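Local coordinates for protein 33 kDa chaperonin (Thermotoga maritima, PDB 1VQ0) that probably acts as a redox-regulated molecular chaperone that protects thermally unfolding and oxidatively damaged proteins from irreversible aggregation, at residues Ser45-Ala48 with Thr49-Gly53; Ala55-Gly58 with Ala59-Thr63; Val185-Asp189 with Arg190-Gln194. One frame throughout, in Å; residues are numbered along the deposited sequence.

Contact 1: Ser45-Ala48 with Thr49-Gly53; sequences SYLA and TVVLG
Thr49 bonds twice to Ser45 O, one turn back at the start of helix 46-62. Its OG1 donates to Ser45 O at 2.7 Å from above the carbonyl plane, while Thr49 N reaches Ser45 O at 2.9 Å from the opposite face. The hydroxyl can bend back in this way because OG1 lies beside its own backbone N and anti to the carbonyl carbon (chi1 -61°). Ser45 is the N-cap: its OG accepts from Ala48 N at 3.0 Å in a fairly straight bond (162°), giving a partner to an amide of the first turn, and also bonds to Val104 O. Regular helix bonds follow, Val50 N to Tyr46 O, Val51 N to Leu47 O at 3.0 Å and Leu52 N to Ala48 O. The apolar part is slight: Leu47 CD1 meets Val51 CG2 at 4.1 Å, the two side chains crossing at a slant, and Val51 CG2 also rests 3.2 Å from Leu47 O. Leu47 and Val51 pack against helix 116-120 at Ala119, and Val51 also against Val116; Tyr46, Thr49 and Val50 lean on Val172 of strand 164-173, an outermost strand, within this chain, of the large sheet.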
# COMPACT_ATOMS: atom_id res chain seq x y z
N SER A 45 6.62 -20.94 -19.89
CA SER A 45 7.15 -22.23 -19.49
C SER A 45 6.10 -22.93 -18.63
O SER A 45 5.11 -22.31 -18.19
CB SER A 45 8.41 -21.99 -18.66
OG SER A 45 8.09 -21.38 -17.39
N TYR A 46 6.32 -24.20 -18.35
CA TYR A 46 5.42 -24.93 -17.44
C TYR A 46 5.34 -24.24 -16.06
O TYR A 46 4.28 -23.98 -15.54
CB TYR A 46 5.85 -26.39 -17.29
CG TYR A 46 5.75 -27.20 -18.55
CD1 TYR A 46 4.55 -27.32 -19.23
CD2 TYR A 46 6.88 -27.84 -19.09
CE1 TYR A 46 4.43 -28.04 -20.38
CE2 TYR A 46 6.78 -28.60 -20.25
CZ TYR A 46 5.55 -28.68 -20.90
OH TYR A 46 5.39 -29.40 -22.08
N LEU A 47 6.47 -23.91 -15.50
CA LEU A 47 6.45 -23.32 -14.19
C LEU A 47 5.73 -21.94 -14.17
O LEU A 47 4.98 -21.64 -13.28
CB LEU A 47 7.89 -23.22 -13.67
CG LEU A 47 8.09 -22.44 -12.39
CD1 LEU A 47 7.30 -23.09 -11.23
CD2 LEU A 47 9.58 -22.32 -12.09
N ALA A 48 6.01 -21.10 -15.18
CA ALA A 48 5.43 -19.77 -15.28
C ALA A 48 3.94 -19.86 -15.57
O ALA A 48 3.18 -19.01 -15.13
CB ALA A 48 6.11 -18.99 -16.37
N THR A 49 3.54 -20.91 -16.25
CA THR A 49 2.10 -21.22 -16.44
C THR A 49 1.41 -21.42 -15.07
O THR A 49 0.35 -20.88 -14.80
CB THR A 49 1.93 -22.48 -17.31
OG1 THR A 49 2.49 -22.27 -18.62
CG2 THR A 49 0.45 -22.77 -17.57
N VAL A 50 2.06 -22.17 -14.17
CA VAL A 50 1.42 -22.50 -12.91
C VAL A 50 1.40 -21.24 -12.01
O VAL A 50 0.41 -20.96 -11.35
CB VAL A 50 2.13 -23.72 -12.25
CG1 VAL A 50 1.66 -23.94 -10.79
CG2 VAL A 50 1.88 -24.97 -13.07
N VAL A 51 2.50 -20.49 -12.00
CA VAL A 51 2.61 -19.31 -11.14
C VAL A 51 1.61 -18.22 -11.56
O VAL A 51 0.82 -17.74 -10.75
CB VAL A 51 4.05 -18.71 -11.18
CG1 VAL A 51 4.14 -17.47 -10.28
CG2 VAL A 51 5.07 -19.72 -10.69
N LEU A 52 1.66 -17.83 -12.83
CA LEU A 52 0.69 -16.91 -13.38
C LEU A 52 -0.76 -17.42 -13.31
O LEU A 52 -1.65 -16.66 -13.03
CB LEU A 52 1.06 -16.49 -14.79
CG LEU A 52 0.20 -15.38 -15.45
CD1 LEU A 52 0.03 -14.16 -14.55
CD2 LEU A 52 0.74 -14.93 -16.79
N GLY A 53 -0.97 -18.70 -13.60
CA GLY A 53 -2.29 -19.30 -13.56
C GLY A 53 -2.92 -19.17 -12.18
O GLY A 53 -4.07 -18.80 -12.04

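Contact 2: Ala55-Gly58 with Ala59-Thr63; sequences ALIG and AALVT
Ile57 O receives Leu61 N at 2.8 Å, the donor approaching nearly in line with the carbonyl bond (C=O...N 168°). Two more i to i+4 bonds run beside it in helix 46-62: Ala59 N gives to Ala55 O at 2.9 Å with an almost straight N-H...O angle of 174°, and Ala60 N gives to Leu56 O. Leu61 N leans as well toward Gly58 O at 3.2 Å, a weak second bond.

The pattern shortens toward the end of the helix. Val62 N makes a weak bond to Ala59 O, three residues back, and Thr63 N gives to Ala60 O at 3.1 Å. The same oxygen is taken by the side chain of Thr63, whose OG1 donates to Ala60 O at 2.6 Å in the carbonyl plane, so backbone and hydroxyl of one residue both bond to it. A chi1 of 48° sets Thr63 OG1 between its own N and carbonyl carbon, from where it meets Ala60 O. Serines from neighbouring strands add donors: Ser89 OG bonds to Ala59 O, beside the weak Val62 N bond, and Ser27 OG to Leu61 O.

Side-chain contact between the segments is small. Ile57 CG2 and Leu61 CD1 lie 3.9 Å apart, the two side chains running alongside and pointing the same way, and Leu61 CG comes within 3.4 Å of Ile57 O. Gly58, Ala55, Ala59 and Ala60 put little or no side chain on this buried part of the helix. Ala55 packs on Val85 and Ala87 of strand 84-90 and on Leu74 of strand 71-78, where Ala59 and Val62 also meet Trp72; Ile57 and Leu61 turn to Ile168, Val170 and Phe166 of strand 164-173, so the helix is wedged between distant parts of the same sheet.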
# COMPACT_ATOMS: atom_id res chain seq x y z
N ALA A 55 -2.27 -16.98 -9.96
CA ALA A 55 -2.49 -15.58 -9.75
C ALA A 55 -3.76 -15.08 -10.50
O ALA A 55 -4.59 -14.40 -9.88
CB ALA A 55 -1.29 -14.78 -10.11
N LEU A 56 -3.89 -15.50 -11.79
CA LEU A 56 -5.09 -15.26 -12.60
C LEU A 56 -6.34 -15.85 -11.95
O LEU A 56 -7.37 -15.23 -11.91
CB LEU A 56 -4.95 -15.83 -14.02
CG LEU A 56 -3.88 -15.20 -14.89
CD1 LEU A 56 -3.63 -15.93 -16.24
CD2 LEU A 56 -4.30 -13.74 -15.14
N ILE A 57 -6.24 -17.07 -11.44
CA ILE A 57 -7.38 -17.69 -10.72
C ILE A 57 -7.78 -16.80 -9.52
O ILE A 57 -8.93 -16.44 -9.36
CB ILE A 57 -7.05 -19.12 -10.29
CG1 ILE A 57 -6.88 -20.00 -11.55
CG2 ILE A 57 -8.13 -19.71 -9.37
CD1 ILE A 57 -6.04 -21.27 -11.33
N GLY A 58 -6.79 -16.46 -8.70
CA GLY A 58 -6.95 -15.51 -7.58
C GLY A 58 -7.73 -14.29 -7.97
O GLY A 58 -8.76 -14.01 -7.40
N ALA A 59 -7.21 -13.54 -8.94
CA ALA A 59 -7.91 -12.38 -9.49
C ALA A 59 -9.39 -12.67 -9.95
O ALA A 59 -10.32 -11.89 -9.66
CB ALA A 59 -7.08 -11.76 -10.61
N ALA A 60 -9.59 -13.78 -10.65
CA ALA A 60 -10.91 -14.20 -11.11
C ALA A 60 -11.86 -14.45 -9.97
O ALA A 60 -13.02 -14.10 -10.06
CB ALA A 60 -10.83 -15.43 -11.92
N LEU A 61 -11.37 -15.07 -8.91
CA LEU A 61 -12.23 -15.44 -7.79
C LEU A 61 -12.88 -14.26 -7.08
O LEU A 61 -13.96 -14.41 -6.48
CB LEU A 61 -11.47 -16.33 -6.79
CG LEU A 61 -11.27 -17.78 -7.27
CD1 LEU A 61 -10.31 -18.49 -6.35
CD2 LEU A 61 -12.52 -18.60 -7.35
N VAL A 62 -12.24 -13.08 -7.15
CA VAL A 62 -12.75 -11.88 -6.45
C VAL A 62 -13.64 -11.07 -7.39
O VAL A 62 -14.33 -10.19 -6.92
CB VAL A 62 -11.65 -10.96 -5.84
CG1 VAL A 62 -10.74 -11.74 -4.84
CG2 VAL A 62 -10.77 -10.41 -6.91
N THR A 63 -13.69 -11.39 -8.69
CA THR A 63 -14.54 -10.57 -9.64
C THR A 63 -15.98 -10.29 -9.22
O THR A 63 -16.45 -9.19 -9.50
CB THR A 63 -14.59 -11.10 -11.07
OG1 THR A 63 -14.86 -12.51 -11.08
CG2 THR A 63 -13.19 -10.94 -11.77

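Contact 3: Val185-Asp189 with Arg190-Gln194; sequences VQIID and RTLEQ
Asp189 OD1 accepts both the hydroxyl and the amide of Thr191, two residues on. Thr191 OG1 donates to OD1 of Asp189 at 2.8 Å from above the carboxylate plane, and Thr191 N reaches the same Asp189 OD1 at 3.2 Å on its anti side, 33° out of that plane. Both donors come from one face. With Asp189 CG anti to its N and beside its carbonyl carbon (chi1 -178°), the carboxylate is swung toward the following residues. Thr191 OG1 takes the cramped place between its own N and carbonyl carbon (chi1 71°), where it faces Asp189; Lys23 NZ is a further, weak partner of this hydroxyl.

Residues Asp189 to Leu192 form a type I beta turn, closed by the bond from Leu192 N to Asp189 O at 3.0 Å; the Asp189 OD1 to Thr191 N bond adds an Asx turn that starts from its first residue. The turn leads the chain from strand 176-187 to helix 194-205, with Glu193 as the N-cap. An alanine in place of Asp189 would probably leave Thr191 N and its hydroxyl without their shared acceptor and let the turn move more freely.

Packing is firmer on the inner side. Ile187 CD1 touches Leu192 CD2 at 4.2 Å, and both residues rest on Val197 of helix 194-205, while Leu192 also meets Val24 of strand 24-30. Ile187 CG2 reaches the backbone of Arg190 at CA.

The outer side is looser and wet. A water accepts from Arg190 N at 3.0 Å, with only weak bonds to Ile188 O and Arg190 NE. Beyond it the arginine chain bends at chi3, and its NH1 bonds weakly to Gln161 OE1 while the side chain touches Pro163.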
# COMPACT_ATOMS: atom_id res chain seq x y z
N VAL A 185 -13.62 -18.87 -0.08
CA VAL A 185 -14.68 -18.74 0.94
C VAL A 185 -14.23 -17.64 1.93
O VAL A 185 -13.09 -17.68 2.41
CB VAL A 185 -15.00 -20.09 1.66
CG1 VAL A 185 -16.16 -19.97 2.63
CG2 VAL A 185 -15.36 -21.18 0.66
N GLN A 186 -15.13 -16.67 2.17
CA GLN A 186 -14.85 -15.44 2.92
C GLN A 186 -15.95 -15.08 3.88
O GLN A 186 -17.15 -15.12 3.55
CB GLN A 186 -14.61 -14.27 1.96
CG GLN A 186 -13.45 -14.55 0.98
CD GLN A 186 -12.93 -13.33 0.16
OE1 GLN A 186 -13.61 -12.84 -0.73
NE2 GLN A 186 -11.68 -12.90 0.44
N ILE A 187 -15.54 -14.73 5.09
CA ILE A 187 -16.48 -14.35 6.13
C ILE A 187 -16.63 -12.85 6.10
O ILE A 187 -15.73 -12.11 6.52
CB ILE A 187 -16.05 -14.86 7.50
CG1 ILE A 187 -16.09 -16.40 7.48
CG2 ILE A 187 -16.98 -14.34 8.52
CD1 ILE A 187 -15.48 -17.12 8.73
N ILE A 188 -17.75 -12.39 5.58
CA ILE A 188 -17.96 -10.96 5.43
C ILE A 188 -18.71 -10.39 6.64
O ILE A 188 -18.83 -9.18 6.76
CB ILE A 188 -18.65 -10.59 4.09
CG1 ILE A 188 -19.93 -11.44 3.90
CG2 ILE A 188 -17.63 -10.74 2.94
CD1 ILE A 188 -20.91 -10.90 2.83
N ASP A 189 -19.19 -11.26 7.52
CA ASP A 189 -19.85 -10.83 8.77
C ASP A 189 -19.38 -11.74 9.91
O ASP A 189 -19.93 -12.83 10.19
CB ASP A 189 -21.36 -10.89 8.59
CG ASP A 189 -22.12 -10.41 9.81
OD1 ASP A 189 -21.59 -10.21 10.93
OD2 ASP A 189 -23.32 -10.18 9.69
N ARG A 190 -18.35 -11.24 10.59
CA ARG A 190 -17.71 -11.97 11.66
C ARG A 190 -18.54 -12.28 12.91
O ARG A 190 -18.02 -12.90 13.82
CB ARG A 190 -16.46 -11.21 12.06
CG ARG A 190 -15.24 -11.46 11.14
CD ARG A 190 -14.08 -10.50 11.39
NE ARG A 190 -14.48 -9.10 11.26
CZ ARG A 190 -13.69 -8.03 11.41
NH1 ARG A 190 -12.39 -8.17 11.68
NH2 ARG A 190 -14.20 -6.81 11.29
N THR A 191 -19.80 -11.85 12.96
CA THR A 191 -20.73 -12.38 13.97
C THR A 191 -21.22 -13.82 13.68
O THR A 191 -21.95 -14.40 14.48
CB THR A 191 -21.96 -11.43 14.25
OG1 THR A 191 -22.88 -11.39 13.14
CG2 THR A 191 -21.49 -9.99 14.46
N LEU A 192 -20.81 -14.38 12.55
CA LEU A 192 -21.13 -15.76 12.20
C LEU A 192 -20.75 -16.78 13.29
O LEU A 192 -19.59 -16.86 13.69
CB LEU A 192 -20.40 -16.14 10.89
CG LEU A 192 -20.58 -17.60 10.45
CD1 LEU A 192 -21.93 -17.80 9.85
CD2 LEU A 192 -19.51 -18.07 9.45
N GLU A 193 -21.71 -17.60 13.69
CA GLU A 193 -21.52 -18.62 14.74
C GLU A 193 -20.22 -19.42 14.58
O GLU A 193 -19.92 -19.85 13.46
CB GLU A 193 -22.72 -19.57 14.77
CG GLU A 193 -23.95 -19.00 15.45
CD GLU A 193 -24.74 -18.03 14.57
OE1 GLU A 193 -24.21 -17.48 13.52
OE2 GLU A 193 -25.92 -17.80 14.94
N GLN A 194 -19.49 -19.60 15.69
CA GLN A 194 -18.15 -20.23 15.72
C GLN A 194 -18.14 -21.67 15.22
O GLN A 194 -17.14 -22.11 14.62
CB GLN A 194 -17.49 -20.18 17.12
CG GLN A 194 -16.55 -19.01 17.34
CD GLN A 194 -15.32 -19.07 16.44
OE1 GLN A 194 -14.53 -20.03 16.52
NE2 GLN A 194 -15.15 -18.04 15.59
O HOH W 1 -17.35 -8.53 9.70

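Contacts 1 and 2 follow each other along helix 46-62, the first at its capped start and the second near its other end, with centres about 15 Å apart. Contact 3 comes much later in the chain, at the exit of strand 176-187, its centre about 21 Å from that of contact 2 and 33 Å from that of contact 1. The large sheet links all three: strand 164-173 packs against both parts of helix 46-62 and is the sheet neighbour of strand 176-187. Contacts 2 and 3 come within about 5 Å at their nearest atoms without touching. The helix thus runs through the buried interior, whereas 185-194 turns the chain at the surface, from strand 176-187 toward helix 194-205.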